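Local coordinates for protein phenol hydroxylase component phL (Pseudomonas stutzeri, PDB 3U52) that probably serves as the non-catalytic beta subunit of a phenol hydroxylase, a multicomponent monooxygenase that hydroxylates phenols, at residues 86-89 against 90-93; 99-102 against 103-107; 111-114 against 115-119; 217-220 against 221-225; 265-268 against 269-273. All blocks are in the same frame, centred on the assembly; numbering follows the deposited sequence.

Interaction 1. Residues 86-89 against 90-93; sequences GNRA and KMQE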
loop_
_atom_site.group_PDB
_atom_site.type_symbol
_atom_site.label_atom_id
_atom_site.label_comp_id
_atom_site.label_asym_id
_atom_site.label_seq_id
_atom_site.Cartn_x
_atom_site.Cartn_y
_atom_site.Cartn_z
ATOM N N GLY D 86 -1.639 13.020 -5.983
ATOM C CA GLY D 86 -1.050 13.020 -4.644
ATOM C C GLY D 86 -0.771 14.447 -4.223
ATOM O O GLY D 86 -1.113 14.853 -3.114
ATOM N N ASN D 87 -0.168 15.228 -5.112
ATOM C CA ASN D 87 0.107 16.633 -4.812
ATOM C C ASN D 87 -1.187 17.421 -4.633
ATOM O O ASN D 87 -1.352 18.149 -3.641
ATOM C CB ASN D 87 0.972 17.220 -5.918
ATOM C CG ASN D 87 1.453 18.580 -5.593
ATOM O OD1 ASN D 87 0.708 19.581 -5.722
ATOM N ND2 ASN D 87 2.710 18.653 -5.131
ATOM N N ARG D 88 -2.146 17.258 -5.534
ATOM C CA ARG D 88 -3.401 17.972 -5.376
ATOM C C ARG D 88 -4.203 17.626 -4.098
ATOM O O ARG D 88 -4.887 18.485 -3.527
ATOM C CB ARG D 88 -4.273 17.757 -6.612
ATOM C CG ARG D 88 -3.610 18.389 -7.878
ATOM C CD ARG D 88 -3.698 19.920 -7.809
ATOM N NE ARG D 88 -3.003 20.530 -8.973
ATOM C CZ ARG D 88 -1.714 20.829 -9.045
ATOM N NH1 ARG D 88 -0.909 20.605 -8.023
ATOM N NH2 ARG D 88 -1.221 21.349 -10.178
ATOM N N ALA D 89 -4.205 16.350 -3.721
ATOM C CA ALA D 89 -4.907 15.901 -2.506
ATOM C C ALA D 89 -4.392 16.625 -1.287
ATOM O O ALA D 89 -5.183 16.966 -0.421
ATOM C CB ALA D 89 -4.743 14.395 -2.311
ATOM N N LYS D 90 -3.084 16.771 -1.184
ATOM C CA LYS D 90 -2.432 17.533 -0.102
ATOM C C LYS D 90 -2.887 18.992 -0.099
ATOM O O LYS D 90 -3.230 19.547 0.958
ATOM C CB LYS D 90 -0.930 17.481 -0.314
ATOM C CG LYS D 90 -0.072 18.128 0.776
ATOM C CD LYS D 90 1.421 18.063 0.370
ATOM C CE LYS D 90 2.371 18.547 1.499
ATOM N NZ LYS D 90 3.719 17.839 1.488
ATOM N N MET D 91 -2.880 19.626 -1.279
ATOM C CA MET D 91 -3.351 21.002 -1.427
ATOM C C MET D 91 -4.795 21.196 -1.044
ATOM O O MET D 91 -5.115 22.183 -0.364
ATOM C CB MET D 91 -3.172 21.490 -2.860
ATOM C CG MET D 91 -1.755 21.764 -3.240
ATOM S SD MET D 91 -1.511 22.136 -4.976
ATOM C CE MET D 91 -2.337 23.712 -5.105
ATOM N N GLN D 92 -5.683 20.301 -1.492
ATOM C CA GLN D 92 -7.133 20.472 -1.212
ATOM C C GLN D 92 -7.457 20.282 0.269
ATOM O O GLN D 92 -8.437 20.850 0.768
ATOM C CB GLN D 92 -8.069 19.613 -2.124
ATOM C CG GLN D 92 -8.034 18.101 -1.911
ATOM C CD GLN D 92 -8.756 17.612 -0.628
ATOM O OE1 GLN D 92 -9.889 17.993 -0.329
ATOM N NE2 GLN D 92 -8.078 16.767 0.131
ATOM N N GLU D 93 -6.619 19.498 0.965
ATOM C CA GLU D 93 -6.787 19.311 2.409
ATOM C C GLU D 93 -6.797 20.655 3.127
ATOM O O GLU D 93 -7.729 20.926 3.909
ATOM C CB GLU D 93 -5.746 18.354 3.028
ATOM C CG GLU D 93 -5.956 18.148 4.534
ATOM C CD GLU D 93 -7.313 17.506 4.881
ATOM O OE1 GLU D 93 -7.983 17.978 5.835
ATOM O OE2 GLU D 93 -7.704 16.531 4.195
#
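Met91 lies back along the helix against Asn87 and Arg88, and its chain can be traced from root to sulfur. CB starts over the carbonyl oxygen of the previous turn, with Met91 CB 3.5 Å from Arg88 O. CG leaves it for Asn87, standing 3.7 Å from Asn87 O. With CG anti to its own carbonyl carbon (chi1 -73°) and the next torsion extended, the chain runs beside that of Arg88, both pointing the same way. The sulfur therefore ends against two neighbouring polar groups: Met91 SD is 3.5 Å from Arg88 NH1 and 3.5 Å from Asn87 OD1. The next residue, Gln92, folds its amide back onto the backbone, and Gln92 NE2 donates to Ala89 O at 3.0 Å, on a lone pair in the carbonyl plane. Glu93 N also bonds to Ala89 O, at 3.2 Å, so this oxygen takes two donors. Arg88 reaches beyond its helix, making salt bridges to Glu259 and Asp159. Helix 81-105 is thereby tied to helices 251-274 and 147-175, with Met91 packing on Phe252 of the former, while Lys90 and Glu93 pack reciprocally on Glu93 and Lys90 of the second subunit.

Interaction 2. Residues 99-102 against 103-107; sequences FGFC and EKRNL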
loop_
_atom_site.group_PDB
_atom_site.type_symbol
_atom_site.label_atom_id
_atom_site.label_comp_id
_atom_site.label_asym_id
_atom_site.label_seq_id
_atom_site.Cartn_x
_atom_site.Cartn_y
_atom_site.Cartn_z
ATOM N N PHE D 99 -12.008 26.776 3.922
ATOM C CA PHE D 99 -13.445 26.960 3.620
ATOM C C PHE D 99 -14.371 26.660 4.798
ATOM O O PHE D 99 -15.298 27.419 5.066
ATOM C CB PHE D 99 -13.868 26.176 2.328
ATOM C CG PHE D 99 -13.640 26.952 1.076
ATOM C CD1 PHE D 99 -12.379 27.022 0.507
ATOM C CD2 PHE D 99 -14.683 27.697 0.519
ATOM C CE1 PHE D 99 -12.142 27.793 -0.629
ATOM C CE2 PHE D 99 -14.459 28.489 -0.609
ATOM C CZ PHE D 99 -13.198 28.541 -1.187
ATOM N N GLY D 100 -14.138 25.553 5.492
ATOM C CA GLY D 100 -14.949 25.205 6.669
ATOM C C GLY D 100 -14.833 26.244 7.784
ATOM O O GLY D 100 -15.818 26.584 8.397
ATOM N N PHE D 101 -13.624 26.727 8.025
ATOM C CA PHE D 101 -13.318 27.778 9.004
ATOM C C PHE D 101 -14.039 29.110 8.682
ATOM O O PHE D 101 -14.604 29.727 9.557
ATOM C CB PHE D 101 -11.809 27.947 8.988
ATOM C CG PHE D 101 -11.264 28.919 9.978
ATOM C CD1 PHE D 101 -10.927 28.503 11.277
ATOM C CD2 PHE D 101 -10.985 30.224 9.600
ATOM C CE1 PHE D 101 -10.352 29.399 12.179
ATOM C CE2 PHE D 101 -10.427 31.125 10.497
ATOM C CZ PHE D 101 -10.097 30.714 11.776
ATOM N N CYS D 102 -14.026 29.545 7.419
ATOM C CA CYS D 102 -14.694 30.793 7.035
ATOM C C CYS D 102 -16.215 30.637 7.130
ATOM O O CYS D 102 -16.905 31.541 7.581
ATOM C CB CYS D 102 -14.264 31.241 5.639
ATOM S SG CYS D 102 -12.501 31.692 5.528
ATOM N N GLU D 103 -16.710 29.469 6.728
ATOM C CA GLU D 103 -18.113 29.140 6.788
ATOM C C GLU D 103 -18.603 29.062 8.253
ATOM O O GLU D 103 -19.588 29.711 8.582
ATOM C CB GLU D 103 -18.399 27.847 5.993
ATOM C CG GLU D 103 -19.738 27.144 6.251
ATOM C CD GLU D 103 -20.918 27.825 5.587
ATOM O OE1 GLU D 103 -21.581 27.192 4.727
ATOM O OE2 GLU D 103 -21.191 29.001 5.927
ATOM N N LYS D 104 -17.900 28.313 9.112
ATOM C CA LYS D 104 -18.271 28.190 10.541
ATOM C C LYS D 104 -18.198 29.511 11.314
ATOM O O LYS D 104 -18.956 29.700 12.261
ATOM C CB LYS D 104 -17.421 27.126 11.281
ATOM C CG LYS D 104 -17.755 25.704 10.886
ATOM C CD LYS D 104 -16.898 24.636 11.612
ATOM C CE LYS D 104 -17.070 23.240 10.931
ATOM N NZ LYS D 104 -17.254 22.109 11.929
ATOM N N ARG D 105 -17.289 30.401 10.920
ATOM C CA ARG D 105 -17.080 31.669 11.602
ATOM C C ARG D 105 -17.760 32.882 10.941
ATOM O O ARG D 105 -17.615 34.020 11.416
ATOM C CB ARG D 105 -15.588 31.920 11.732
ATOM C CG ARG D 105 -14.995 31.007 12.749
ATOM C CD ARG D 105 -13.531 31.190 12.888
ATOM N NE ARG D 105 -13.161 30.477 14.088
ATOM C CZ ARG D 105 -12.729 31.040 15.209
ATOM N NH1 ARG D 105 -12.530 32.349 15.317
ATOM N NH2 ARG D 105 -12.464 30.253 16.213
ATOM N N ASN D 106 -18.484 32.635 9.849
ATOM C CA ASN D 106 -19.200 33.666 9.130
ATOM C C ASN D 106 -18.323 34.809 8.714
ATOM O O ASN D 106 -18.730 35.967 8.760
ATOM C CB ASN D 106 -20.379 34.181 9.955
ATOM C CG ASN D 106 -21.308 33.078 10.348
ATOM O OD1 ASN D 106 -21.800 32.314 9.515
ATOM N ND2 ASN D 106 -21.569 32.990 11.623
ATOM N N LEU D 107 -17.120 34.476 8.270
ATOM C CA LEU D 107 -16.164 35.491 7.882
ATOM C C LEU D 107 -16.611 36.281 6.637
ATOM O O LEU D 107 -16.284 37.454 6.506
ATOM C CB LEU D 107 -14.765 34.873 7.719
ATOM C CG LEU D 107 -14.220 34.217 9.008
ATOM C CD1 LEU D 107 -12.774 33.748 8.838
ATOM C CD2 LEU D 107 -14.294 35.208 10.184
#
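Cys102 and Leu107 close a Schellman motif at the C-terminal end of helix 81-105. The backbone evidence is threefold: Asn106 takes a positive phi of 55°, Leu107 N donates to Cys102 O at 3.0 Å, and a weak bond of 3.4 Å links Asn106 N to Glu103 O. Ahead of this turn the regular helical pattern still holds, as in Lys104 N to Gly100 O at 2.8 Å. A CH-pi contact joins the aromatic and cationic side chains. Arg105 CD sits over one face of the Phe101 ring, 3.8 Å from its centroid and 16° off the normal, displaced toward the rim. The arginine chain is extended from CG to NE and passes obliquely over the phenyl group, leaving its guanidinium plane only 10° from that of the ring. The charged end has its partner outside the helix: Arg105 NH2 forms a salt bridge with Asp235 of the second subunit, whose Glu251 packs on Phe101. Met248 and Leu249 of the same chain as Cys102 cover that cysteine. Apolar packing completes the turn, and it converges on a single methyl: Leu107 CD1 lies 3.9 Å from Phe101 CE2 and 3.9 Å from Cys102 SG.

Interaction 3. Residues 111-114 against 115-119; sequences LSEE and TQKQL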
loop_
_atom_site.group_PDB
_atom_site.type_symbol
_atom_site.label_atom_id
_atom_site.label_comp_id
_atom_site.label_asym_id
_atom_site.label_seq_id
_atom_site.Cartn_x
_atom_site.Cartn_y
_atom_site.Cartn_z
ATOM N N LEU D 111 -19.592 40.300 6.440
ATOM C CA LEU D 111 -19.178 41.497 5.691
ATOM C C LEU D 111 -20.427 42.320 5.313
ATOM O O LEU D 111 -21.537 41.787 5.211
ATOM C CB LEU D 111 -18.357 41.115 4.434
ATOM C CG LEU D 111 -16.976 40.452 4.465
ATOM C CD1 LEU D 111 -16.561 39.965 3.040
ATOM C CD2 LEU D 111 -15.893 41.368 5.020
ATOM N N SER D 112 -20.252 43.626 5.131
ATOM C CA SER D 112 -21.363 44.502 4.727
ATOM C C SER D 112 -21.853 44.076 3.344
ATOM O O SER D 112 -21.112 43.417 2.571
ATOM C CB SER D 112 -20.931 45.981 4.718
ATOM O OG SER D 112 -19.981 46.282 3.686
ATOM N N GLU D 113 -23.083 44.442 2.996
ATOM C CA GLU D 113 -23.566 44.032 1.685
ATOM C C GLU D 113 -22.722 44.677 0.535
ATOM O O GLU D 113 -22.474 44.049 -0.495
ATOM C CB GLU D 113 -25.075 44.192 1.567
ATOM C CG GLU D 113 -25.526 45.517 0.991
ATOM C CD GLU D 113 -26.689 45.342 0.025
ATOM O OE1 GLU D 113 -27.598 44.524 0.317
ATOM O OE2 GLU D 113 -26.678 46.023 -1.029
ATOM N N GLU D 114 -22.212 45.885 0.768
ATOM C CA GLU D 114 -21.348 46.560 -0.199
ATOM C C GLU D 114 -20.008 45.835 -0.473
ATOM O O GLU D 114 -19.553 45.747 -1.631
ATOM C CB GLU D 114 -21.163 48.058 0.153
ATOM C CG GLU D 114 -21.522 48.445 1.646
ATOM C CD GLU D 114 -23.046 48.417 1.981
ATOM O OE1 GLU D 114 -23.872 48.730 1.092
ATOM O OE2 GLU D 114 -23.418 48.090 3.141
ATOM N N THR D 115 -19.383 45.315 0.585
ATOM C CA THR D 115 -18.160 44.533 0.458
ATOM C C THR D 115 -18.430 43.194 -0.239
ATOM O O THR D 115 -17.640 42.756 -1.071
ATOM C CB THR D 115 -17.553 44.288 1.829
ATOM O OG1 THR D 115 -17.369 45.550 2.479
ATOM C CG2 THR D 115 -16.241 43.579 1.725
ATOM N N GLN D 116 -19.550 42.558 0.087
ATOM C CA GLN D 116 -19.941 41.338 -0.600
ATOM C C GLN D 116 -20.175 41.532 -2.105
ATOM O O GLN D 116 -19.843 40.647 -2.905
ATOM C CB GLN D 116 -21.191 40.758 0.027
ATOM C CG GLN D 116 -21.032 40.256 1.453
ATOM C CD GLN D 116 -22.354 39.807 2.039
ATOM O OE1 GLN D 116 -23.402 40.021 1.449
ATOM N NE2 GLN D 116 -22.308 39.154 3.189
ATOM N N LYS D 117 -20.748 42.684 -2.489
ATOM C CA LYS D 117 -21.005 42.953 -3.908
ATOM C C LYS D 117 -19.716 43.161 -4.667
ATOM O O LYS D 117 -19.588 42.703 -5.786
ATOM C CB LYS D 117 -21.983 44.110 -4.107
ATOM C CG LYS D 117 -23.484 43.665 -4.103
ATOM C CD LYS D 117 -23.860 42.714 -2.908
ATOM C CE LYS D 117 -25.305 42.204 -2.969
ATOM N NZ LYS D 117 -25.431 40.940 -2.167
ATOM N N GLN D 118 -18.748 43.824 -4.037
ATOM C CA GLN D 118 -17.402 43.959 -4.587
ATOM C C GLN D 118 -16.765 42.598 -4.877
ATOM O O GLN D 118 -16.041 42.470 -5.844
ATOM C CB GLN D 118 -16.471 44.742 -3.651
ATOM C CG GLN D 118 -16.700 46.267 -3.616
ATOM C CD GLN D 118 -15.677 47.001 -2.715
ATOM O OE1 GLN D 118 -15.675 46.832 -1.496
ATOM N NE2 GLN D 118 -14.819 47.820 -3.324
ATOM N N LEU D 119 -17.003 41.596 -4.036
ATOM C CA LEU D 119 -16.479 40.246 -4.328
ATOM C C LEU D 119 -17.212 39.582 -5.470
ATOM O O LEU D 119 -16.598 38.942 -6.321
ATOM C CB LEU D 119 -16.548 39.358 -3.097
ATOM C CG LEU D 119 -15.687 39.777 -1.902
ATOM C CD1 LEU D 119 -15.874 38.792 -0.779
ATOM C CD2 LEU D 119 -14.195 39.908 -2.267
#
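Thr115 presents two different branches to the residues that lead into its helix, the hydroxyl to Ser112 and the methyl to Leu111. OG1 is anti to the threonine's own carbonyl carbon (chi1 -55°), which aims it at the serine and leaves CG2 facing the leucine. Ser112 OG donates to Thr115 OG1 across 3.0 Å. On the other branch the leucine crosses the threonine at about a right angle, with its two methyls near the same carbon: Leu111 CD1 is 3.9 Å and Leu111 CD2 4.0 Å from Thr115 CG2. Leu119, a turn further along, also stands roughly perpendicular to Leu111, and the two CD1 atoms of Leu111 and Leu119 approach to 4.1 Å. With a valine in place of Thr115, Ser112 OG would lose its side-chain acceptor and would probably be freer to turn.

Gln116 extends its chain past the first turn toward the preceding loop, where its NE2 donates to Leu108 O. Lys117 instead bends at its second torsion and lays its aliphatic part over the backbone, with Lys117 CD 3.1 Å from Glu113 O. Its charge does not meet that of the glutamate, since Glu113 OE1 and Lys117 NZ are 4.9 Å apart. Gln116 and Leu119 both pack on Ile174 of helix 147-175. The backbone completes the evidence: Gln116 N bonds to Ser112 O at 3.1 Å with an N-H...O angle of 168°. Ser112 occupies the N-cap position, so this is the N-terminal cap region of helix 113-122, with a hydroxyl-to-hydroxyl bond across its first turn.

Interaction 4. Residues 217-220 against 221-225; sequences VQNI and LIDGM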
loop_
_atom_site.group_PDB
_atom_site.type_symbol
_atom_site.label_atom_id
_atom_site.label_comp_id
_atom_site.label_asym_id
_atom_site.label_seq_id
_atom_site.Cartn_x
_atom_site.Cartn_y
_atom_site.Cartn_z
ATOM N N VAL D 217 -1.421 31.765 -25.468
ATOM C CA VAL D 217 -2.353 32.850 -25.124
ATOM C C VAL D 217 -2.982 32.611 -23.766
ATOM O O VAL D 217 -3.005 33.517 -22.900
ATOM C CB VAL D 217 -3.476 32.970 -26.181
ATOM C CG1 VAL D 217 -4.482 34.038 -25.762
ATOM C CG2 VAL D 217 -2.856 33.289 -27.553
ATOM N N GLN D 218 -3.524 31.407 -23.595
ATOM C CA GLN D 218 -4.150 30.999 -22.340
ATOM C C GLN D 218 -3.161 30.853 -21.148
ATOM O O GLN D 218 -3.321 31.483 -20.089
ATOM C CB GLN D 218 -4.908 29.671 -22.518
ATOM C CG GLN D 218 -5.640 29.210 -21.230
ATOM C CD GLN D 218 -6.751 30.223 -20.821
ATOM O OE1 GLN D 218 -7.812 30.172 -21.369
ATOM N NE2 GLN D 218 -6.505 31.078 -19.827
ATOM N N ASN D 219 -2.164 30.006 -21.330
ATOM C CA ASN D 219 -1.345 29.540 -20.219
ATOM C C ASN D 219 -0.165 30.445 -19.885
ATOM O O ASN D 219 0.353 30.350 -18.780
ATOM C CB ASN D 219 -0.914 28.062 -20.424
ATOM C CG ASN D 219 -2.121 27.086 -20.461
ATOM O OD1 ASN D 219 -2.226 26.241 -21.357
ATOM N ND2 ASN D 219 -3.047 27.229 -19.516
ATOM N N ILE D 220 0.261 31.314 -20.833
ATOM C CA ILE D 220 1.344 32.274 -20.597
ATOM C C ILE D 220 0.791 33.718 -20.537
ATOM O O ILE D 220 0.903 34.394 -19.508
ATOM C CB ILE D 220 2.502 32.236 -21.705
ATOM C CG1 ILE D 220 3.009 30.810 -22.034
ATOM C CG2 ILE D 220 3.677 33.187 -21.321
ATOM C CD1 ILE D 220 3.370 29.995 -20.830
ATOM N N LEU D 221 0.198 34.184 -21.632
ATOM C CA LEU D 221 -0.208 35.605 -21.723
ATOM C C LEU D 221 -1.384 36.004 -20.809
ATOM O O LEU D 221 -1.249 36.928 -20.014
ATOM C CB LEU D 221 -0.465 36.029 -23.171
ATOM C CG LEU D 221 0.666 35.834 -24.207
ATOM C CD1 LEU D 221 0.133 36.271 -25.592
ATOM C CD2 LEU D 221 2.029 36.494 -23.856
ATOM N N ILE D 222 -2.513 35.316 -20.870
ATOM C CA ILE D 222 -3.631 35.684 -19.995
ATOM C C ILE D 222 -3.300 35.389 -18.503
ATOM O O ILE D 222 -3.338 36.275 -17.656
ATOM C CB ILE D 222 -4.931 34.989 -20.435
ATOM C CG1 ILE D 222 -5.422 35.586 -21.788
ATOM C CG2 ILE D 222 -6.009 35.190 -19.398
ATOM C CD1 ILE D 222 -6.385 34.690 -22.522
ATOM N N ASP D 223 -2.924 34.147 -18.215
ATOM C CA ASP D 223 -2.624 33.724 -16.843
ATOM C C ASP D 223 -1.442 34.486 -16.256
ATOM O O ASP D 223 -1.448 34.795 -15.075
ATOM C CB ASP D 223 -2.348 32.209 -16.793
ATOM C CG ASP D 223 -3.606 31.360 -17.096
ATOM O OD1 ASP D 223 -4.727 31.903 -17.326
ATOM O OD2 ASP D 223 -3.475 30.108 -17.138
ATOM N N GLY D 224 -0.435 34.782 -17.073
ATOM C CA GLY D 224 0.772 35.412 -16.588
ATOM C C GLY D 224 0.638 36.882 -16.235
ATOM O O GLY D 224 1.565 37.487 -15.669
ATOM N N MET D 225 -0.501 37.471 -16.579
ATOM C CA MET D 225 -0.822 38.829 -16.164
ATOM C C MET D 225 -1.959 38.765 -15.175
ATOM O O MET D 225 -1.917 39.454 -14.150
ATOM C CB MET D 225 -1.248 39.674 -17.383
ATOM C CG MET D 225 -0.118 40.509 -18.000
ATOM S SD MET D 225 -0.754 41.605 -19.300
ATOM C CE MET D 225 -0.887 40.449 -20.668
#
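Gln218 and Asp223 meet because their first torsions send them to a common side of the helix. In Gln218, CG is anti to the backbone N (chi1 -178°) and the chain then bends at the second torsion; in Asp223, CG is anti to the carbonyl carbon (chi1 -68°). Gln218 NE2 thus donates to Asp223 OD1 at 3.2 Å. The donor finds the oxygen close to the plane of the glutamine amide but from above the carboxylate plane, and the N-H...O angle of 135° marks a bent bond.

The five-residue spacing follows from a wider pi-type turn at 217-220. Ile222 N bonds to Val217 O at 2.8 Å and Asp223 N to Gln218 O at 3.3 Å, before Gly224 N returns to ordinary spacing on Ile220 O. The same offset brings Ile222 CD1 within 3.8 Å of Val217 CG1.

Helix 126-143 covers Gln218, and Asn219 OD1 bonds to Asn137 there. Asp223 OD2 forms a salt bridge with Arg160. An alanine in place of Asp223 would probably leave Arg160 without this counter-charge and Gln218 NE2 without its acceptor. The buried carboxylate also lies against a carbonyl, Asp223 OD1 being 3.1 Å from Gln218 O, two acceptors; the arginine and the amide probably offset that crowding and favour the ionised form.

Interaction 5. Residues 265-268 against 269-273; sequences NAMM and KAVAG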
loop_
_atom_site.group_PDB
_atom_site.type_symbol
_atom_site.label_atom_id
_atom_site.label_comp_id
_atom_site.label_asym_id
_atom_site.label_seq_id
_atom_site.Cartn_x
_atom_site.Cartn_y
_atom_site.Cartn_z
ATOM N N ASN D 265 7.122 27.735 -18.157
ATOM C CA ASN D 265 8.485 28.182 -18.534
ATOM C C ASN D 265 9.379 27.104 -19.187
ATOM O O ASN D 265 10.085 27.413 -20.145
ATOM C CB ASN D 265 9.225 28.784 -17.339
ATOM C CG ASN D 265 8.650 30.114 -16.892
ATOM O OD1 ASN D 265 7.902 30.751 -17.627
ATOM N ND2 ASN D 265 9.024 30.555 -15.684
ATOM N N ALA D 266 9.391 25.862 -18.691
ATOM C CA ALA D 266 10.167 24.801 -19.364
ATOM C C ALA D 266 9.657 24.533 -20.810
ATOM O O ALA D 266 10.467 24.311 -21.725
ATOM C CB ALA D 266 10.177 23.536 -18.569
ATOM N N MET D 267 8.332 24.553 -21.017
ATOM C CA MET D 267 7.783 24.357 -22.348
ATOM C C MET D 267 8.147 25.525 -23.302
ATOM O O MET D 267 8.597 25.278 -24.424
ATOM C CB MET D 267 6.273 24.205 -22.292
ATOM C CG MET D 267 5.601 24.095 -23.696
ATOM S SD MET D 267 3.809 23.833 -23.479
ATOM C CE MET D 267 3.291 25.494 -22.997
ATOM N N MET D 268 7.951 26.764 -22.862
ATOM C CA MET D 268 8.423 27.933 -23.627
ATOM C C MET D 268 9.927 27.897 -23.941
ATOM O O MET D 268 10.302 28.167 -25.057
ATOM C CB MET D 268 8.050 29.241 -22.950
ATOM C CG MET D 268 6.567 29.624 -23.078
ATOM S SD MET D 268 5.951 29.725 -24.782
ATOM C CE MET D 268 6.725 31.279 -25.276
ATOM N N LYS D 269 10.786 27.569 -22.977
ATOM C CA LYS D 269 12.235 27.495 -23.236
ATOM C C LYS D 269 12.607 26.528 -24.349
ATOM O O LYS D 269 13.479 26.830 -25.156
ATOM C CB LYS D 269 13.030 27.099 -22.002
ATOM C CG LYS D 269 13.237 28.226 -20.992
ATOM C CD LYS D 269 14.406 27.885 -20.033
ATOM C CE LYS D 269 15.610 28.793 -20.260
ATOM N NZ LYS D 269 15.280 30.214 -19.862
ATOM N N ALA D 270 11.950 25.365 -24.381
ATOM C CA ALA D 270 12.272 24.324 -25.360
ATOM C C ALA D 270 11.736 24.663 -26.743
ATOM O O ALA D 270 12.413 24.405 -27.738
ATOM C CB ALA D 270 11.762 22.958 -24.882
ATOM N N VAL D 271 10.533 25.256 -26.803
ATOM C CA VAL D 271 9.912 25.629 -28.098
ATOM C C VAL D 271 10.610 26.870 -28.740
ATOM O O VAL D 271 10.979 26.851 -29.913
ATOM C CB VAL D 271 8.381 25.817 -27.936
ATOM C CG1 VAL D 271 7.733 26.192 -29.237
ATOM C CG2 VAL D 271 7.750 24.514 -27.465
ATOM N N ALA D 272 10.801 27.925 -27.954
ATOM C CA ALA D 272 11.585 29.082 -28.385
ATOM C C ALA D 272 13.074 28.769 -28.729
ATOM O O ALA D 272 13.588 29.221 -29.741
ATOM C CB ALA D 272 11.482 30.192 -27.359
ATOM N N GLY D 273 13.752 27.996 -27.901
ATOM C CA GLY D 273 15.130 27.582 -28.174
ATOM C C GLY D 273 15.319 26.650 -29.347
ATOM O O GLY D 273 16.431 26.482 -29.831
#
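Met267 and Val271 touch one turn apart, mostly through a methyl laid on a backbone oxygen. Val271 CG2 is 3.2 Å from Met267 O, whereas the purely side-chain approach, Met267 CG to Val271 CG2, is a looser 4.4 Å. The valine's torsion explains this: CG1 is anti to the backbone N (chi1 180°), leaving CG2 beside that N and over the carbonyl of the turn before. Ala272 repeats the theme with a smaller group, its CB resting 3.3 Å from Met268 O.

Four successive backbone bonds hold these groups in step. Lys269 N donates to Asn265 O at 2.9 Å, Ala270 N to Ala266 O at 3.2 Å, Val271 N to Met267 O at 3.1 Å and Ala272 N to Met268 O at 2.9 Å, with N-H...O angles between 151° and 164°.

Further out, Phe212 of helix 211-240 packs on both Met267 and Val271, while Leu282 of helix 276-302 meets Met268 and Ala272. Asn265 OD1 takes a hydrogen bond from Arg320 NE. Across the two segments, then, polar bonding is confined to the backbone; the methionine, valine and alanine side chains contribute apolar surface to neighbouring helices and loops.

Interactions 1 and 2 are successive parts of helix 81-105, their centres 20 Å apart, and both touch the second subunit. Interaction 3 follows on the next helix, with its centre 16 Å from that of interaction 2. Interactions 4 and 5 touch directly: Ile220 CG1 packs 3.9 Å from Met268 CG, joining helices 211-240 and 251-274. Those two helices also carry the xenon-pocket residues, Tyr227 and Asp232 on the first and Tyr257 on the second. Interaction 4 comes within about 9 Å of a bound xenon, measured from Gly224; the Met91 and Asn265 side chains are about 12 and 13 Å from one. Interaction 5 lies across the chain's centre from interactions 2 and 3.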